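Local coordinates for D-3-phosphoglycerate dehydrogenase oxidoreductase protein (Ralstonia solanacearum, PDB 3GG9) that probably binds NAD and acts as a phosphoglycerate dehydrogenase of the D-isomer specific 2-hydroxyacid dehydrogenase family, at residues K4-D9 and A44-V49; L8-D13 and V29-N34. All coordinates share one frame; numbering follows the deposited sequence.

Contacts 1 and 2 both start from strand 4-7 and the loop after it, and their centres are about 10 Å apart. Contact 1 covers one face of the strand; contact 2 lies beyond the strand's carboxyl end, where the chain turns toward the continuation of neighbouring strand 28-31. The two strands are tied in parallel by probable hydrogen bonds such as Val7 O to Phe32 N, 2.9 Å. Leu8 belongs to both contacts, its CD2 methyl meeting Val46 in the first and Phe32 in the second. Arg45 CG also packs on Phe32 CE2 at 3.7 Å. A bound glycerol lies about 7 Å from the side chain of Val31 and about 13 Å from that of Ala6.

Contact 1: K4-D9 and A44-V49; sequences KIAVLD and ARVADV
No aromatic ring enters this contact; its flat groups are peptides and one carboxylate. The peptide joining Asp48 to Val49 carries the Lys4 side chain over one face, with CD almost directly above the carbonyl oxygen (Lys4 CD to Asp48 O, 3.7 Å). Lys4 CB comes to the same oxygen, 3.6 Å from Asp48 O. The lysine chain is bent at chi2 (-102°) and then runs on extended, obliquely across Asp48. Its ammonium does not reach the carboxylate: Lys4 NZ is 5.1 Å from Asp48 OD2, so any attraction is probably modest at this solvent-exposed side. The Lys4 carbonyl faces Val49, whose CB sits 3.6 Å from Lys4 O.

Farther along the strand the contact becomes purely apolar. Val49 CG1 is nearly eclipsed with its own backbone N (chi1 -18°), a rotation that lays the methyl against Ala6, 3.7 Å from Val49 CG1 to Ala6 CB. Segment 44-49 is the link from helix 39-45 to strand 51-54, part of the beta-alpha-beta crossover that starts at strand 28-31 and passes over strand 4-7 in the 2-1-3-4-5 parallel sheet of this flavodoxin-like domain. Val46, the first residue to leave helical geometry, opens a type I turn closed by Val49 N to Val46 O at 3.2 Å, which brings both valines onto the same face of the strand. Val46 has CG1 anti to its carbonyl carbon (chi1 -62°) and meets Leu8 tip to tip, with 3.9 Å between Val46 CG1 and Leu8 CD2. The same Val46 CG1 lies more loosely over Ala6 CB at 4.2 Å. Leu52 of strand 51-54 touches both Ala6 and Val46.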
ATOM      1  N   LYS A   4      33.956 -14.577 -18.730  1.00 32.95           N
ATOM      2  CA  LYS A   4      33.428 -15.116 -17.490  1.00 32.22           C
ATOM      3  C   LYS A   4      32.787 -13.909 -16.782  1.00 35.38           C
ATOM      4  O   LYS A   4      33.481 -12.927 -16.449  1.00 32.65           O
ATOM      5  CB  LYS A   4      34.581 -15.702 -16.681  1.00 35.68           C
ATOM      6  CG  LYS A   4      34.274 -16.988 -15.938  1.00 54.32           C
ATOM      7  CD  LYS A   4      34.029 -16.739 -14.458  1.00 62.54           C
ATOM      8  CE  LYS A   4      33.790 -18.040 -13.706  1.00 69.13           C
ATOM      9  NZ  LYS A   4      33.183 -17.780 -12.372  1.00 72.17           N
ATOM     10  N   ILE A   5      31.463 -13.964 -16.599  1.00 31.34           N
ATOM     11  CA  ILE A   5      30.685 -12.855 -16.035  1.00 29.74           C
ATOM     12  C   ILE A   5      30.037 -13.273 -14.722  1.00 31.58           C
ATOM     13  O   ILE A   5      29.535 -14.394 -14.601  1.00 31.01           O
ATOM     14  CB  ILE A   5      29.609 -12.352 -17.040  1.00 29.28           C
ATOM     15  CG1 ILE A   5      30.283 -11.804 -18.288  1.00 27.86           C
ATOM     16  CG2 ILE A   5      28.648 -11.312 -16.399  1.00 32.21           C
ATOM     17  CD1 ILE A   5      29.345 -11.473 -19.420  1.00 32.71           C
ATOM     18  N   ALA A   6      30.100 -12.394 -13.720  1.00 30.16           N
ATOM     19  CA  ALA A   6      29.378 -12.606 -12.482  1.00 31.04           C
ATOM     20  C   ALA A   6      28.442 -11.439 -12.183  1.00 28.75           C
ATOM     21  O   ALA A   6      28.797 -10.275 -12.387  1.00 28.90           O
ATOM     22  CB  ALA A   6      30.324 -12.828 -11.331  1.00 30.48           C
ATOM     23  N   VAL A   7      27.241 -11.787 -11.714  1.00 29.85           N
ATOM     24  CA  VAL A   7      26.266 -10.827 -11.224  1.00 28.37           C
ATOM     25  C   VAL A   7      26.135 -11.075  -9.721  1.00 28.60           C
ATOM     26  O   VAL A   7      25.847 -12.194  -9.291  1.00 26.89           O
ATOM     27  CB  VAL A   7      24.862 -11.027 -11.850  1.00 28.62           C
ATOM     28  CG1 VAL A   7      23.925  -9.915 -11.383  1.00 34.43           C
ATOM     29  CG2 VAL A   7      24.912 -11.089 -13.390  1.00 26.00           C
ATOM     30  N   LEU A   8      26.329 -10.024  -8.936  1.00 23.73           N
ATOM     31  CA  LEU A   8      26.322 -10.138  -7.481  1.00 28.24           C
ATOM     32  C   LEU A   8      24.965  -9.763  -6.871  1.00 31.78           C
ATOM     33  O   LEU A   8      24.204  -9.008  -7.473  1.00 25.69           O
ATOM     34  CB  LEU A   8      27.392  -9.195  -6.929  1.00 26.52           C
ATOM     35  CG  LEU A   8      28.855  -9.515  -7.267  1.00 29.45           C
ATOM     36  CD1 LEU A   8      29.750  -8.570  -6.501  1.00 34.31           C
ATOM     37  CD2 LEU A   8      29.184 -10.972  -6.894  1.00 30.68           C
ATOM     38  N   ASP A   9      24.687 -10.293  -5.676  1.00 25.42           N
ATOM     39  CA  ASP A   9      23.629  -9.801  -4.760  1.00 31.68           C
ATOM     40  C   ASP A   9      22.187  -9.871  -5.283  1.00 27.48           C
ATOM     41  O   ASP A   9      21.398  -8.967  -5.034  1.00 24.75           O
ATOM     42  CB  ASP A   9      23.913  -8.364  -4.311  1.00 31.32           C
ATOM     43  CG  ASP A   9      25.342  -8.153  -3.868  1.00 29.79           C
ATOM     44  OD1 ASP A   9      25.814  -8.912  -3.005  1.00 38.06           O
ATOM     45  OD2 ASP A   9      25.982  -7.206  -4.374  1.00 31.64           O
ATOM     46  N   ALA A  44      37.708 -14.381  -3.456  1.00 49.79           N
ATOM     47  CA  ALA A  44      37.678 -15.811  -3.773  1.00 46.19           C
ATOM     48  C   ALA A  44      36.435 -16.191  -4.577  1.00 47.21           C
ATOM     49  O   ALA A  44      36.495 -17.074  -5.440  1.00 49.88           O
ATOM     50  CB  ALA A  44      37.763 -16.642  -2.497  1.00 53.26           C
ATOM     51  N   ARG A  45      35.318 -15.516  -4.302  1.00 44.85           N
ATOM     52  CA  ARG A  45      34.074 -15.813  -5.001  0.50 43.61           C
ATOM     53  C   ARG A  45      34.117 -15.353  -6.462  1.00 39.27           C
ATOM     54  O   ARG A  45      33.614 -16.049  -7.333  1.00 43.33           O
ATOM     55  CB  ARG A  45      32.862 -15.238  -4.257  0.50 42.77           C
ATOM     56  CG  ARG A  45      31.695 -16.222  -4.115  0.50 37.86           C
ATOM     57  CD  ARG A  45      31.951 -17.240  -3.002  0.50 42.77           C
ATOM     58  NE  ARG A  45      30.882 -18.222  -2.858  0.50 32.49           N
ATOM     59  CZ  ARG A  45      30.805 -19.368  -3.529  0.50 42.90           C
ATOM     60  NH1 ARG A  45      31.739 -19.699  -4.412  0.50 49.53           N
ATOM     61  NH2 ARG A  45      29.782 -20.187  -3.320  0.50 44.28           N
ATOM     62  N   VAL A  46      34.759 -14.218  -6.732  1.00 40.69           N
ATOM     63  CA  VAL A  46      34.843 -13.690  -8.110  1.00 38.87           C
ATOM     64  C   VAL A  46      36.256 -13.742  -8.753  1.00 42.04           C
ATOM     65  O   VAL A  46      36.585 -12.956  -9.651  1.00 35.41           O
ATOM     66  CB  VAL A  46      34.209 -12.266  -8.228  1.00 41.91           C
ATOM     67  CG1 VAL A  46      32.720 -12.315  -7.893  1.00 43.89           C
ATOM     68  CG2 VAL A  46      34.920 -11.235  -7.343  1.00 40.79           C
ATOM     69  N   ALA A  47      37.069 -14.701  -8.314  1.00 45.68           N
ATOM     70  CA  ALA A  47      38.483 -14.787  -8.705  1.00 45.11           C
ATOM     71  C   ALA A  47      38.726 -14.900 -10.211  1.00 45.83           C
ATOM     72  O   ALA A  47      39.665 -14.293 -10.736  1.00 47.52           O
ATOM     73  CB  ALA A  47      39.175 -15.930  -7.954  1.00 47.62           C
ATOM     74  N   ASP A  48      37.871 -15.646 -10.903  1.00 43.48           N
ATOM     75  CA  ASP A  48      38.050 -15.879 -12.339  1.00 44.13           C
ATOM     76  C   ASP A  48      37.271 -14.940 -13.253  1.00 44.99           C
ATOM     77  O   ASP A  48      37.368 -15.064 -14.476  1.00 42.62           O
ATOM     78  CB  ASP A  48      37.670 -17.318 -12.699  1.00 51.96           C
ATOM     79  CG  ASP A  48      38.514 -18.352 -11.971  1.00 66.75           C
ATOM     80  OD1 ASP A  48      39.747 -18.150 -11.850  1.00 73.03           O
ATOM     81  OD2 ASP A  48      37.938 -19.372 -11.530  1.00 70.28           O
ATOM     82  N   VAL A  49      36.493 -14.013 -12.699  1.00 36.80           N
ATOM     83  CA  VAL A  49      35.608 -13.240 -13.578  1.00 37.00           C
ATOM     84  C   VAL A  49      36.310 -12.077 -14.241  1.00 32.29           C
ATOM     85  O   VAL A  49      37.110 -11.383 -13.631  1.00 32.85           O
ATOM     86  CB  VAL A  49      34.222 -12.842 -12.922  1.00 41.80           C
ATOM     87  CG1 VAL A  49      33.928 -13.697 -11.697  1.00 39.64           C
ATOM     88  CG2 VAL A  49      34.106 -11.355 -12.616  1.00 41.35           C
TER

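Contact 2: L8-D13 and V29-N34; sequences LDDYQD and VKVFNN
Asn33 does most of the polar work, because its amide nitrogen serves two acceptors: Asn33 ND2 donates to Asp10 O at 2.9 Å, within the carbonyl plane, and to Asp13 OD1 at 3.1 Å, coming from above the carboxylate plane. The other carboxylate oxygen, Asp13 OD2, is held by a salt bridge to Arg16. Asp10 O is gripped again by Asp13 N at 3.1 Å, closing a type I turn, and Asn33 CA adds a CH...O contact. Asp10 N in turn donates to Phe32 O (2.9 Å, 157° at the hydrogen). This loop follows strand 4-7 at the carboxyl end of the parallel sheet, and the bonds fasten it to the chain leaving the adjacent strand 28-31. The Asp10 carboxylate accepts from the backbone amides of Ala14 (through OD1) and Val15 (through OD2), while its OD2 lies 3.4 Å from Val31 CG1. Water 1 accepts from Asp9 N and lies 2.7 Å from Asn34 O, to which it can donate, bridging the segments. On the apolar side Leu8 and Phe32 run side by side, Leu8 CD2 3.8 Å from Phe32 CD1. Tyr11 OH bonds Thr35, and its ring meets Trp138 of the second subunit edge-to-face.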
ATOM      1  N   LEU A   8      26.329 -10.024  -8.936  1.00 23.73           N
ATOM      2  CA  LEU A   8      26.322 -10.138  -7.481  1.00 28.24           C
ATOM      3  C   LEU A   8      24.965  -9.763  -6.871  1.00 31.78           C
ATOM      4  O   LEU A   8      24.204  -9.008  -7.473  1.00 25.69           O
ATOM      5  CB  LEU A   8      27.392  -9.195  -6.929  1.00 26.52           C
ATOM      6  CG  LEU A   8      28.855  -9.515  -7.267  1.00 29.45           C
ATOM      7  CD1 LEU A   8      29.750  -8.570  -6.501  1.00 34.31           C
ATOM      8  CD2 LEU A   8      29.184 -10.972  -6.894  1.00 30.68           C
ATOM      9  N   ASP A   9      24.687 -10.293  -5.676  1.00 25.42           N
ATOM     10  CA  ASP A   9      23.629  -9.801  -4.760  1.00 31.68           C
ATOM     11  C   ASP A   9      22.187  -9.871  -5.283  1.00 27.48           C
ATOM     12  O   ASP A   9      21.398  -8.967  -5.034  1.00 24.75           O
ATOM     13  CB  ASP A   9      23.913  -8.364  -4.311  1.00 31.32           C
ATOM     14  CG  ASP A   9      25.342  -8.153  -3.868  1.00 29.79           C
ATOM     15  OD1 ASP A   9      25.814  -8.912  -3.005  1.00 38.06           O
ATOM     16  OD2 ASP A   9      25.982  -7.206  -4.374  1.00 31.64           O
ATOM     17  N   ASP A  10      21.854 -10.939  -5.996  1.00 28.42           N
ATOM     18  CA  ASP A  10      20.504 -11.088  -6.574  1.00 32.85           C
ATOM     19  C   ASP A  10      19.673 -12.046  -5.715  1.00 28.72           C
ATOM     20  O   ASP A  10      19.554 -13.239  -6.030  1.00 26.95           O
ATOM     21  CB  ASP A  10      20.618 -11.573  -8.020  1.00 32.39           C
ATOM     22  CG  ASP A  10      19.259 -11.818  -8.686  1.00 30.23           C
ATOM     23  OD1 ASP A  10      18.223 -11.273  -8.236  1.00 29.86           O
ATOM     24  OD2 ASP A  10      19.242 -12.582  -9.676  1.00 31.85           O
ATOM     25  N   TYR A  11      19.075 -11.501  -4.651  1.00 28.39           N
ATOM     26  CA  TYR A  11      18.535 -12.312  -3.548  1.00 30.11           C
ATOM     27  C   TYR A  11      17.420 -13.248  -3.987  1.00 27.54           C
ATOM     28  O   TYR A  11      17.348 -14.370  -3.517  1.00 26.87           O
ATOM     29  CB  TYR A  11      18.100 -11.446  -2.338  1.00 24.70           C
ATOM     30  CG  TYR A  11      19.174 -10.478  -1.907  1.00 26.02           C
ATOM     31  CD1 TYR A  11      20.226 -10.891  -1.101  1.00 26.36           C
ATOM     32  CD2 TYR A  11      19.142  -9.143  -2.309  1.00 17.83           C
ATOM     33  CE1 TYR A  11      21.218 -10.015  -0.726  1.00 27.65           C
ATOM     34  CE2 TYR A  11      20.122  -8.252  -1.937  1.00 21.89           C
ATOM     35  CZ  TYR A  11      21.166  -8.699  -1.136  1.00 31.52           C
ATOM     36  OH  TYR A  11      22.165  -7.833  -0.775  1.00 32.58           O
ATOM     37  N   GLN A  12      16.586 -12.793  -4.919  1.00 26.73           N
ATOM     38  CA  GLN A  12      15.438 -13.570  -5.376  1.00 27.32           C
ATOM     39  C   GLN A  12      15.672 -14.279  -6.709  1.00 25.13           C
ATOM     40  O   GLN A  12      14.709 -14.761  -7.314  1.00 32.06           O
ATOM     41  CB  GLN A  12      14.211 -12.663  -5.499  1.00 25.28           C
ATOM     42  CG  GLN A  12      13.652 -12.279  -4.174  1.00 25.66           C
ATOM     43  CD  GLN A  12      12.542 -11.242  -4.239  1.00 22.85           C
ATOM     44  OE1 GLN A  12      12.805 -10.039  -4.326  1.00 29.98           O
ATOM     45  NE2 GLN A  12      11.287 -11.704  -4.116  1.00 18.93           N
ATOM     46  N   ASP A  13      16.927 -14.293  -7.170  1.00 25.17           N
ATOM     47  CA  ASP A  13      17.351 -15.020  -8.376  1.00 21.59           C
ATOM     48  C   ASP A  13      16.509 -14.569  -9.563  1.00 22.10           C
ATOM     49  O   ASP A  13      16.007 -15.381 -10.322  1.00 26.92           O
ATOM     50  CB  ASP A  13      17.218 -16.536  -8.154  1.00 22.00           C
ATOM     51  CG  ASP A  13      18.108 -17.350  -9.057  1.00 33.51           C
ATOM     52  OD1 ASP A  13      19.112 -16.806  -9.589  1.00 33.32           O
ATOM     53  OD2 ASP A  13      17.792 -18.552  -9.215  1.00 39.99           O
ATOM     54  N   VAL A  29      27.903 -16.974 -17.407  1.00 35.48           N
ATOM     55  CA  VAL A  29      27.359 -16.075 -16.370  1.00 32.52           C
ATOM     56  C   VAL A  29      27.018 -16.841 -15.105  1.00 36.04           C
ATOM     57  O   VAL A  29      26.311 -17.848 -15.151  1.00 38.61           O
ATOM     58  CB  VAL A  29      26.086 -15.332 -16.845  1.00 35.94           C
ATOM     59  CG1 VAL A  29      25.671 -14.241 -15.833  1.00 31.07           C
ATOM     60  CG2 VAL A  29      26.299 -14.712 -18.192  1.00 28.37           C
ATOM     61  N   LYS A  30      27.535 -16.363 -13.982  1.00 31.31           N
ATOM     62  CA  LYS A  30      27.156 -16.874 -12.679  1.00 31.76           C
ATOM     63  C   LYS A  30      26.425 -15.763 -11.924  1.00 30.57           C
ATOM     64  O   LYS A  30      26.924 -14.650 -11.808  1.00 31.06           O
ATOM     65  CB  LYS A  30      28.392 -17.344 -11.896  1.00 40.29           C
ATOM     66  CG  LYS A  30      28.082 -17.977 -10.531  1.00 48.58           C
ATOM     67  CD  LYS A  30      27.159 -19.182 -10.671  1.00 61.85           C
ATOM     68  CE  LYS A  30      26.297 -19.397  -9.437  1.00 66.16           C
ATOM     69  NZ  LYS A  30      27.011 -20.141  -8.367  1.00 65.57           N
ATOM     70  N   VAL A  31      25.231 -16.064 -11.429  1.00 27.47           N
ATOM     71  CA  VAL A  31      24.489 -15.105 -10.628  1.00 28.67           C
ATOM     72  C   VAL A  31      24.539 -15.595  -9.189  1.00 26.61           C
ATOM     73  O   VAL A  31      24.191 -16.741  -8.907  1.00 28.94           O
ATOM     74  CB  VAL A  31      23.022 -14.980 -11.078  1.00 29.43           C
ATOM     75  CG1 VAL A  31      22.300 -13.919 -10.243  1.00 29.39           C
ATOM     76  CG2 VAL A  31      22.910 -14.656 -12.588  1.00 21.61           C
ATOM     77  N   PHE A  32      24.977 -14.733  -8.281  1.00 31.36           N
ATOM     78  CA  PHE A  32      24.968 -15.086  -6.861  1.00 26.24           C
ATOM     79  C   PHE A  32      23.704 -14.544  -6.220  1.00 31.46           C
ATOM     80  O   PHE A  32      23.218 -13.470  -6.609  1.00 27.37           O
ATOM     81  CB  PHE A  32      26.229 -14.546  -6.171  1.00 30.54           C
ATOM     82  CG  PHE A  32      27.491 -15.187  -6.669  1.00 31.81           C
ATOM     83  CD1 PHE A  32      28.246 -14.584  -7.674  1.00 35.98           C
ATOM     84  CD2 PHE A  32      27.900 -16.422  -6.164  1.00 37.53           C
ATOM     85  CE1 PHE A  32      29.401 -15.189  -8.161  1.00 35.68           C
ATOM     86  CE2 PHE A  32      29.059 -17.041  -6.640  1.00 35.53           C
ATOM     87  CZ  PHE A  32      29.807 -16.426  -7.638  1.00 39.18           C
ATOM     88  N   ASN A  33      23.172 -15.295  -5.256  1.00 24.25           N
ATOM     89  CA  ASN A  33      21.900 -14.970  -4.615  1.00 28.04           C
ATOM     90  C   ASN A  33      22.028 -14.503  -3.158  1.00 33.28           C
ATOM     91  O   ASN A  33      21.032 -14.340  -2.451  1.00 28.55           O
ATOM     92  CB  ASN A  33      20.919 -16.149  -4.716  1.00 32.98           C
ATOM     93  CG  ASN A  33      20.738 -16.642  -6.137  1.00 36.01           C
ATOM     94  OD1 ASN A  33      20.784 -17.840  -6.393  1.00 44.14           O
ATOM     95  ND2 ASN A  33      20.529 -15.721  -7.067  1.00 29.41           N
ATOM     96  N   ASN A  34      23.261 -14.320  -2.704  1.00 33.72           N
ATOM     97  CA  ASN A  34      23.490 -13.723  -1.401  1.00 34.52           C
ATOM     98  C   ASN A  34      24.695 -12.812  -1.441  1.00 37.59           C
ATOM     99  O   ASN A  34      25.403 -12.753  -2.448  1.00 38.75           O
ATOM    100  CB  ASN A  34      23.600 -14.783  -0.297  1.00 40.17           C
ATOM    101  CG  ASN A  34      24.640 -15.847  -0.590  1.00 43.26           C
ATOM    102  OD1 ASN A  34      25.717 -15.562  -1.099  1.00 52.32           O
ATOM    103  ND2 ASN A  34      24.316 -17.093  -0.248  1.00 48.27           N
TER
HETATM  104  O   HOH W   1      26.906 -11.526  -4.374  1.00 40.46           O
HETATM  105  O   HOH W   2      21.796 -18.362 -10.532  1.00 49.59           O